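PDB 6CPY: GRMZM2G135359 pseudokinase from Zea mays, which is a receptor-like pseudokinase, represented here by its kinase-fold domain, that may bind ATP but whose catalytic activity is unproven. Local coordinates for residues A[129-134]-A[174-179]; A[273-278]-A[298-303]. One frame throughout, in Å; residues are numbered along the deposited sequence.

Contact 1: A[129-134]-A[174-179]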
ATOM      1  N   THR A 129       5.305   6.255   6.400  1.00 30.27           N
ATOM      2  CA  THR A 129       5.560   5.572   5.119  1.00 29.44           C
ATOM      3  C   THR A 129       6.982   5.048   4.997  1.00 28.39           C
ATOM      4  O   THR A 129       7.913   5.532   5.654  1.00 28.48           O
ATOM      5  CB  THR A 129       5.314   6.480   3.907  1.00 29.73           C
ATOM      6  OG1 THR A 129       6.301   7.518   3.865  1.00 30.37           O
ATOM      7  CG2 THR A 129       3.898   7.082   3.949  1.00 30.33           C
ATOM      8  N   LEU A 130       7.152   4.062   4.128  1.00 26.69           N
ATOM      9  CA  LEU A 130       8.479   3.540   3.837  1.00 26.42           C
ATOM     10  C   LEU A 130       9.361   4.650   3.242  1.00 26.89           C
ATOM     11  O   LEU A 130      10.525   4.794   3.631  1.00 26.92           O
ATOM     12  CB  LEU A 130       8.365   2.342   2.884  1.00 25.62           C
ATOM     13  CG  LEU A 130       9.661   1.701   2.395  1.00 24.99           C
ATOM     14  CD1 LEU A 130      10.527   1.216   3.544  1.00 25.30           C
ATOM     15  CD2 LEU A 130       9.332   0.559   1.451  1.00 24.46           C
ATOM     16  N   PHE A 131       8.804   5.436   2.320  1.00 28.15           N
ATOM     17  CA  PHE A 131       9.526   6.557   1.696  1.00 30.06           C
ATOM     18  C   PHE A 131      10.136   7.484   2.750  1.00 30.96           C
ATOM     19  O   PHE A 131      11.319   7.832   2.656  1.00 33.84           O
ATOM     20  CB  PHE A 131       8.603   7.365   0.764  1.00 30.58           C
ATOM     21  CG  PHE A 131       9.319   8.464   0.005  1.00 31.34           C
ATOM     22  CD1 PHE A 131       9.497   9.714   0.573  1.00 33.09           C
ATOM     23  CD2 PHE A 131       9.815   8.237  -1.274  1.00 32.43           C
ATOM     24  CE1 PHE A 131      10.160  10.715  -0.119  1.00 33.89           C
ATOM     25  CE2 PHE A 131      10.476   9.229  -1.968  1.00 33.91           C
ATOM     26  CZ  PHE A 131      10.647  10.471  -1.390  1.00 33.37           C
ATOM     27  N   GLU A 132       9.330   7.866   3.737  1.00 32.51           N
ATOM     28  CA  GLU A 132       9.767   8.733   4.839  1.00 35.38           C
ATOM     29  C   GLU A 132      10.957   8.154   5.582  1.00 34.02           C
ATOM     30  O   GLU A 132      11.952   8.843   5.790  1.00 32.01           O
ATOM     31  CB  GLU A 132       8.624   8.988   5.835  1.00 40.40           C
ATOM     32  CG  GLU A 132       7.631  10.041   5.370  1.00 45.07           C
ATOM     33  CD  GLU A 132       6.298  10.007   6.112  1.00 47.84           C
ATOM     34  OE1 GLU A 132       6.101   9.153   7.008  1.00 51.08           O
ATOM     35  OE2 GLU A 132       5.431  10.845   5.782  1.00 51.95           O
ATOM     36  N   HIS A 133      10.860   6.885   5.973  1.00 31.42           N
ATOM     37  CA  HIS A 133      11.939   6.234   6.713  1.00 32.18           C
ATOM     38  C   HIS A 133      13.200   5.983   5.917  1.00 31.55           C
ATOM     39  O   HIS A 133      14.286   5.951   6.501  1.00 34.32           O
ATOM     40  CB  HIS A 133      11.447   4.949   7.376  1.00 33.44           C
ATOM     41  CG  HIS A 133      10.681   5.199   8.629  1.00 35.72           C
ATOM     42  ND1 HIS A 133      11.295   5.371   9.850  1.00 37.36           N
ATOM     43  CD2 HIS A 133       9.358   5.375   8.843  1.00 37.13           C
ATOM     44  CE1 HIS A 133      10.378   5.612  10.769  1.00 38.51           C
ATOM     45  NE2 HIS A 133       9.192   5.618  10.186  1.00 37.61           N
ATOM     46  N   LEU A 134      13.080   5.825   4.601  1.00 29.55           N
ATOM     47  CA  LEU A 134      14.239   5.633   3.740  1.00 30.27           C
ATOM     48  C   LEU A 134      14.931   6.944   3.359  1.00 33.03           C
ATOM     49  O   LEU A 134      16.150   6.978   3.246  1.00 33.39           O
ATOM     50  CB  LEU A 134      13.857   4.887   2.461  1.00 30.16           C
ATOM     51  CG  LEU A 134      13.483   3.408   2.594  1.00 29.64           C
ATOM     52  CD1 LEU A 134      13.082   2.830   1.252  1.00 30.74           C
ATOM     53  CD2 LEU A 134      14.636   2.605   3.185  1.00 31.09           C
ATOM     54  N   ASP A 174       4.005   2.087  -4.463  1.00 29.76           N
ATOM     55  CA  ASP A 174       5.405   2.516  -4.370  1.00 30.84           C
ATOM     56  C   ASP A 174       5.749   2.745  -2.897  1.00 29.12           C
ATOM     57  O   ASP A 174       4.946   2.413  -2.018  1.00 26.59           O
ATOM     58  CB  ASP A 174       5.709   3.749  -5.248  1.00 32.63           C
ATOM     59  CG  ASP A 174       4.909   4.975  -4.873  1.00 34.22           C
ATOM     60  OD1 ASP A 174       4.605   5.194  -3.678  1.00 33.94           O
ATOM     61  OD2 ASP A 174       4.603   5.752  -5.805  1.00 36.98           O
ATOM     62  N   SER A 175       6.935   3.266  -2.604  1.00 26.45           N
ATOM     63  CA  SER A 175       7.322   3.419  -1.205  1.00 26.40           C
ATOM     64  C   SER A 175       6.473   4.451  -0.458  1.00 25.88           C
ATOM     65  O   SER A 175       6.408   4.406   0.770  1.00 25.18           O
ATOM     66  CB  SER A 175       8.824   3.712  -1.057  1.00 27.62           C
ATOM     67  OG  SER A 175       9.158   4.965  -1.614  1.00 27.97           O
ATOM     68  N   THR A 176       5.801   5.359  -1.176  1.00 26.46           N
ATOM     69  CA  THR A 176       4.870   6.300  -0.525  1.00 28.32           C
ATOM     70  C   THR A 176       3.540   5.668  -0.105  1.00 28.44           C
ATOM     71  O   THR A 176       2.798   6.244   0.703  1.00 30.38           O
ATOM     72  CB  THR A 176       4.562   7.561  -1.390  1.00 29.94           C
ATOM     73  OG1 THR A 176       3.747   7.215  -2.516  1.00 30.09           O
ATOM     74  CG2 THR A 176       5.843   8.233  -1.853  1.00 31.45           C
ATOM     75  N   THR A 177       3.234   4.488  -0.627  1.00 27.13           N
ATOM     76  CA  THR A 177       1.982   3.814  -0.283  1.00 27.52           C
ATOM     77  C   THR A 177       2.151   2.603   0.614  1.00 26.26           C
ATOM     78  O   THR A 177       1.166   1.928   0.918  1.00 25.89           O
ATOM     79  CB  THR A 177       1.176   3.449  -1.544  1.00 27.92           C
ATOM     80  OG1 THR A 177       1.835   2.406  -2.277  1.00 29.47           O
ATOM     81  CG2 THR A 177       1.023   4.672  -2.414  1.00 28.81           C
ATOM     82  N   VAL A 178       3.385   2.342   1.054  1.00 23.86           N
ATOM     83  CA  VAL A 178       3.658   1.321   2.053  1.00 23.57           C
ATOM     84  C   VAL A 178       3.845   2.008   3.392  1.00 24.28           C
ATOM     85  O   VAL A 178       4.733   2.856   3.545  1.00 25.08           O
ATOM     86  CB  VAL A 178       4.937   0.524   1.729  1.00 23.15           C
ATOM     87  CG1 VAL A 178       5.209  -0.504   2.812  1.00 23.74           C
ATOM     88  CG2 VAL A 178       4.815  -0.141   0.369  1.00 23.55           C
ATOM     89  N   TYR A 179       3.002   1.644   4.348  1.00 25.53           N
ATOM     90  CA  TYR A 179       3.071   2.169   5.703  1.00 26.60           C
ATOM     91  C   TYR A 179       3.715   1.142   6.639  1.00 26.35           C
ATOM     92  O   TYR A 179       3.823  -0.037   6.310  1.00 26.48           O
ATOM     93  CB  TYR A 179       1.674   2.560   6.193  1.00 26.75           C
ATOM     94  CG  TYR A 179       1.155   3.811   5.516  1.00 27.51           C
ATOM     95  CD1 TYR A 179       0.617   3.763   4.236  1.00 27.17           C
ATOM     96  CD2 TYR A 179       1.239   5.049   6.147  1.00 30.97           C
ATOM     97  CE1 TYR A 179       0.164   4.913   3.609  1.00 27.77           C
ATOM     98  CE2 TYR A 179       0.782   6.203   5.532  1.00 30.56           C
ATOM     99  CZ  TYR A 179       0.251   6.133   4.265  1.00 29.84           C
ATOM    100  OH  TYR A 179      -0.203   7.291   3.656  1.00 30.30           O
TER
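In Thr-129, chi1 of 68° puts OG1 between N and the carbonyl carbon, where it serves the helix, and leaves CG2 beside the backbone N and over the Tyr-179 ring. CG2 sits above one face, 3.9 Å from the Tyr-179 centroid and displaced toward the rim, a CH-pi contact. OG1 accepts from Glu-132 N, and Glu-132 OE1 accepts from Thr-129 N in return, a capping box that starts helix 130-135. A valine in place of Thr-129 would probably leave Glu-132 N without its side-chain acceptor and weaken the helix start. A single beta bridge pairs Thr-129 with Tyr-179; Leu-130 N gives a 2.8 Å bond to Val-178 O, and Phe-131 N reaches Ser-175 O at 3.0 Å. Phe-131 has CG anti to its backbone N (chi1 -175°), and Ser-175 OG lies at the ring edge, 3.4 Å from CD2. That hydroxyl is hydrogen-bonded to Glu-227. The Thr-176 and Phe-131 side chains lie side by side, with Thr-176 CG2 3.9 Å from Phe-131 CB. By fold, helix 130-135 corresponds to helix αD of kinases, and 174-177 probably to the end of their catalytic loop, leading into strand 178-180, which pairs with strand 186-188. Leu-130 rests on Val-224 and Ile-228 of helix 214-230, and Val-178 on Ile-154 of helix 144-164.

Contact 2: A[273-278]-A[298-303]; sequences RALCEV and ARMREI
Leu-275 CD2 meets the thioether of Met-300 at the apolar centre, 3.5 Å from SD, the two side chains crossing at about a right angle. Met-300 is bent at both chi2 and chi3 (-62° and -70°), a curled shape whose CE also touches Leu-275 CD2. Ile-303 fills in next to them by using its two branches separately: CG2 packs 3.7 Å from Leu-275 CD2, while CD1 lies 3.7 Å from Val-278 CG2. Val-278 and Ile-303 run past one another in opposite directions, and the other valine methyl, CG1, faces Met-300 SD. Ala-274 puts CB 3.9 Å from Ile-303 CD1.

Outward from these apolar groups comes Arg-299. Its CG lies against Val-278 CG2, and its guanidinium is covered on one face by Ile-303 CG1, 3.7 Å above its centre. At the polar edge a salt bridge within the one helix runs from Arg-299 NH1 to Glu-302 OE2. Arg-299 NH2 donates to a water at 2.7 Å, and the same water donates to Ala-274 O and Glu-277 OE1. It therefore mediates between Arg-299 and Glu-277, whose charged atoms stay beyond salt-bridge distance.

The two helix segments are nearly antiparallel, at 173° with axes 10.4 Å apart, and belong to the C-terminal lobe of the kinase fold. By fold their helices probably correspond to αH and αI, the last two long helices of that lobe. On the side of helices 144-164 and 214-230, Leu-275 touches Leu-148 and Leu-229, while Met-300 touches Met-152 and Tyr-221.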
ATOM      1  N   ARG A 273      23.377 -10.174  -2.432  1.00 24.96           N
ATOM      2  CA  ARG A 273      23.481 -10.622  -3.833  1.00 25.66           C
ATOM      3  C   ARG A 273      22.220 -11.286  -4.331  1.00 25.14           C
ATOM      4  O   ARG A 273      21.713 -10.961  -5.410  1.00 25.49           O
ATOM      5  CB  ARG A 273      24.625 -11.618  -4.035  1.00 27.73           C
ATOM      6  CG  ARG A 273      25.963 -10.991  -4.219  1.00 30.21           C
ATOM      7  CD  ARG A 273      27.030 -12.010  -4.623  1.00 30.76           C
ATOM      8  NE  ARG A 273      28.255 -11.252  -4.810  1.00 31.75           N
ATOM      9  CZ  ARG A 273      29.174 -11.033  -3.882  1.00 33.23           C
ATOM     10  NH1 ARG A 273      29.085 -11.585  -2.674  1.00 33.84           N
ATOM     11  NH2 ARG A 273      30.221 -10.279  -4.179  1.00 35.56           N
ATOM     12  N   ALA A 274      21.726 -12.237  -3.551  1.00 25.03           N
ATOM     13  CA  ALA A 274      20.556 -12.993  -3.943  1.00 25.73           C
ATOM     14  C   ALA A 274      19.344 -12.052  -4.097  1.00 26.27           C
ATOM     15  O   ALA A 274      18.563 -12.186  -5.038  1.00 25.96           O
ATOM     16  CB  ALA A 274      20.294 -14.104  -2.944  1.00 26.06           C
ATOM     17  N   LEU A 275      19.197 -11.083  -3.193  1.00 26.26           N
ATOM     18  CA  LEU A 275      18.067 -10.139  -3.296  1.00 26.52           C
ATOM     19  C   LEU A 275      18.188  -9.258  -4.536  1.00 27.44           C
ATOM     20  O   LEU A 275      17.176  -8.941  -5.180  1.00 27.28           O
ATOM     21  CB  LEU A 275      17.955  -9.277  -2.042  1.00 26.54           C
ATOM     22  CG  LEU A 275      17.517 -10.082  -0.811  1.00 27.23           C
ATOM     23  CD1 LEU A 275      17.725  -9.263   0.454  1.00 27.74           C
ATOM     24  CD2 LEU A 275      16.064 -10.526  -0.928  1.00 27.26           C
ATOM     25  N   CYS A 276      19.417  -8.871  -4.884  1.00 26.49           N
ATOM     26  CA  CYS A 276      19.640  -8.097  -6.115  1.00 28.42           C
ATOM     27  C   CYS A 276      19.321  -8.902  -7.392  1.00 28.12           C
ATOM     28  O   CYS A 276      18.915  -8.324  -8.395  1.00 28.15           O
ATOM     29  CB  CYS A 276      21.055  -7.532  -6.164  1.00 29.21           C
ATOM     30  SG  CYS A 276      21.354  -6.234  -4.943  1.00 32.72           S
ATOM     31  N   GLU A 277      19.484 -10.223  -7.350  1.00 29.27           N
ATOM     32  CA  GLU A 277      19.046 -11.081  -8.465  1.00 31.69           C
ATOM     33  C   GLU A 277      17.521 -11.062  -8.614  1.00 31.86           C
ATOM     34  O   GLU A 277      17.002 -10.981  -9.730  1.00 31.31           O
ATOM     35  CB  GLU A 277      19.563 -12.511  -8.301  1.00 34.59           C
ATOM     36  CG  GLU A 277      21.077 -12.614  -8.436  1.00 37.92           C
ATOM     37  CD  GLU A 277      21.655 -13.950  -7.989  1.00 43.64           C
ATOM     38  OE1 GLU A 277      20.964 -14.713  -7.278  1.00 49.67           O
ATOM     39  OE2 GLU A 277      22.823 -14.238  -8.347  1.00 48.25           O
ATOM     40  N   VAL A 278      16.808 -11.107  -7.491  1.00 30.27           N
ATOM     41  CA  VAL A 278      15.344 -10.944  -7.508  1.00 29.71           C
ATOM     42  C   VAL A 278      14.974  -9.630  -8.167  1.00 28.90           C
ATOM     43  O   VAL A 278      14.120  -9.611  -9.049  1.00 29.53           O
ATOM     44  CB  VAL A 278      14.716 -11.005  -6.095  1.00 30.83           C
ATOM     45  CG1 VAL A 278      13.220 -10.679  -6.147  1.00 31.00           C
ATOM     46  CG2 VAL A 278      14.954 -12.365  -5.474  1.00 30.89           C
ATOM     47  N   ALA A 298       7.996 -16.814  -3.039  1.00 28.95           N
ATOM     48  CA  ALA A 298       8.649 -18.080  -2.700  1.00 30.31           C
ATOM     49  C   ALA A 298      10.167 -17.908  -2.638  1.00 28.82           C
ATOM     50  O   ALA A 298      10.816 -18.368  -1.696  1.00 29.86           O
ATOM     51  CB  ALA A 298       8.268 -19.159  -3.709  1.00 29.34           C
ATOM     52  N   ARG A 299      10.717 -17.230  -3.641  1.00 31.43           N
ATOM     53  CA  ARG A 299      12.152 -16.962  -3.703  1.00 31.30           C
ATOM     54  C   ARG A 299      12.575 -16.069  -2.535  1.00 31.53           C
ATOM     55  O   ARG A 299      13.565 -16.358  -1.858  1.00 30.14           O
ATOM     56  CB  ARG A 299      12.533 -16.336  -5.050  1.00 34.72           C
ATOM     57  CG  ARG A 299      14.020 -16.003  -5.224  1.00 37.71           C
ATOM     58  CD  ARG A 299      14.919 -17.171  -4.845  1.00 40.59           C
ATOM     59  NE  ARG A 299      16.340 -16.872  -5.022  1.00 42.10           N
ATOM     60  CZ  ARG A 299      17.332 -17.562  -4.457  1.00 43.03           C
ATOM     61  NH1 ARG A 299      17.075 -18.605  -3.671  1.00 43.58           N
ATOM     62  NH2 ARG A 299      18.590 -17.202  -4.670  1.00 41.76           N
ATOM     63  N   MET A 300      11.799 -15.012  -2.280  1.00 29.66           N
ATOM     64  CA  MET A 300      12.061 -14.123  -1.156  1.00 29.86           C
ATOM     65  C   MET A 300      12.063 -14.853   0.189  1.00 30.01           C
ATOM     66  O   MET A 300      12.912 -14.580   1.022  1.00 29.83           O
ATOM     67  CB  MET A 300      11.050 -12.965  -1.117  1.00 28.50           C
ATOM     68  CG  MET A 300      11.233 -11.909  -2.193  1.00 28.92           C
ATOM     69  SD  MET A 300      12.805 -11.035  -2.109  1.00 28.82           S
ATOM     70  CE  MET A 300      12.596 -10.062  -0.621  1.00 29.07           C
ATOM     71  N   ARG A 301      11.120 -15.773   0.403  1.00 31.35           N
ATOM     72  CA  ARG A 301      11.097 -16.562   1.643  1.00 31.48           C
ATOM     73  C   ARG A 301      12.319 -17.470   1.765  1.00 33.19           C
ATOM     74  O   ARG A 301      12.869 -17.638   2.858  1.00 34.19           O
ATOM     75  CB  ARG A 301       9.828 -17.410   1.750  1.00 32.45           C
ATOM     76  CG  ARG A 301       9.735 -18.121   3.089  1.00 32.90           C
ATOM     77  CD  ARG A 301       8.501 -18.982   3.214  1.00 35.51           C
ATOM     78  NE  ARG A 301       8.360 -19.442   4.592  1.00 35.66           N
ATOM     79  CZ  ARG A 301       7.218 -19.830   5.152  1.00 34.97           C
ATOM     80  NH1 ARG A 301       6.081 -19.812   4.460  1.00 33.85           N
ATOM     81  NH2 ARG A 301       7.214 -20.218   6.419  1.00 34.56           N
ATOM     82  N   GLU A 302      12.723 -18.063   0.646  1.00 35.33           N
ATOM     83  CA  GLU A 302      13.932 -18.886   0.582  1.00 38.03           C
ATOM     84  C   GLU A 302      15.137 -18.058   1.044  1.00 37.01           C
ATOM     85  O   GLU A 302      15.920 -18.502   1.885  1.00 36.52           O
ATOM     86  CB  GLU A 302      14.135 -19.412  -0.845  1.00 41.64           C
ATOM     87  CG  GLU A 302      15.068 -20.611  -0.983  1.00 45.99           C
ATOM     88  CD  GLU A 302      15.212 -21.077  -2.426  1.00 49.18           C
ATOM     89  OE1 GLU A 302      14.269 -20.884  -3.222  1.00 53.02           O
ATOM     90  OE2 GLU A 302      16.279 -21.626  -2.776  1.00 56.11           O
ATOM     91  N   ILE A 303      15.245 -16.830   0.534  1.00 35.00           N
ATOM     92  CA  ILE A 303      16.384 -15.954   0.852  1.00 33.51           C
ATOM     93  C   ILE A 303      16.383 -15.412   2.287  1.00 34.20           C
ATOM     94  O   ILE A 303      17.406 -15.466   2.981  1.00 34.65           O
ATOM     95  CB  ILE A 303      16.452 -14.773  -0.136  1.00 32.11           C
ATOM     96  CG1 ILE A 303      16.756 -15.292  -1.547  1.00 32.46           C
ATOM     97  CG2 ILE A 303      17.496 -13.754   0.303  1.00 31.82           C
ATOM     98  CD1 ILE A 303      16.443 -14.303  -2.655  1.00 32.64           C
TER
HETATM   99  O   HOH W   1      18.142 -14.840  -5.967  1.00 40.66           O

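In the fold
After helix 34-40 the chain builds the five-stranded antiparallel sheet, with helix 82-96 inserted, then enters the helical lobe. Contact 1 closes the first loop: the 39 residues between its segments include helix 144-164, and the chain returns to the start of helix 130-135 as strand 178-180 begins. Helix 214-230 follows, and after helices 240-250 and 256-259 contact 2 closes a shorter loop of 19 residues between helices 269-282 and 293-304. The two loops lie in series, neither nested nor crossed. Their centres are 21 Å apart and their nearest atoms about 11 Å, without touching. Helices 144-164 and 214-230 carry side chains that reach both contacts and so connect them.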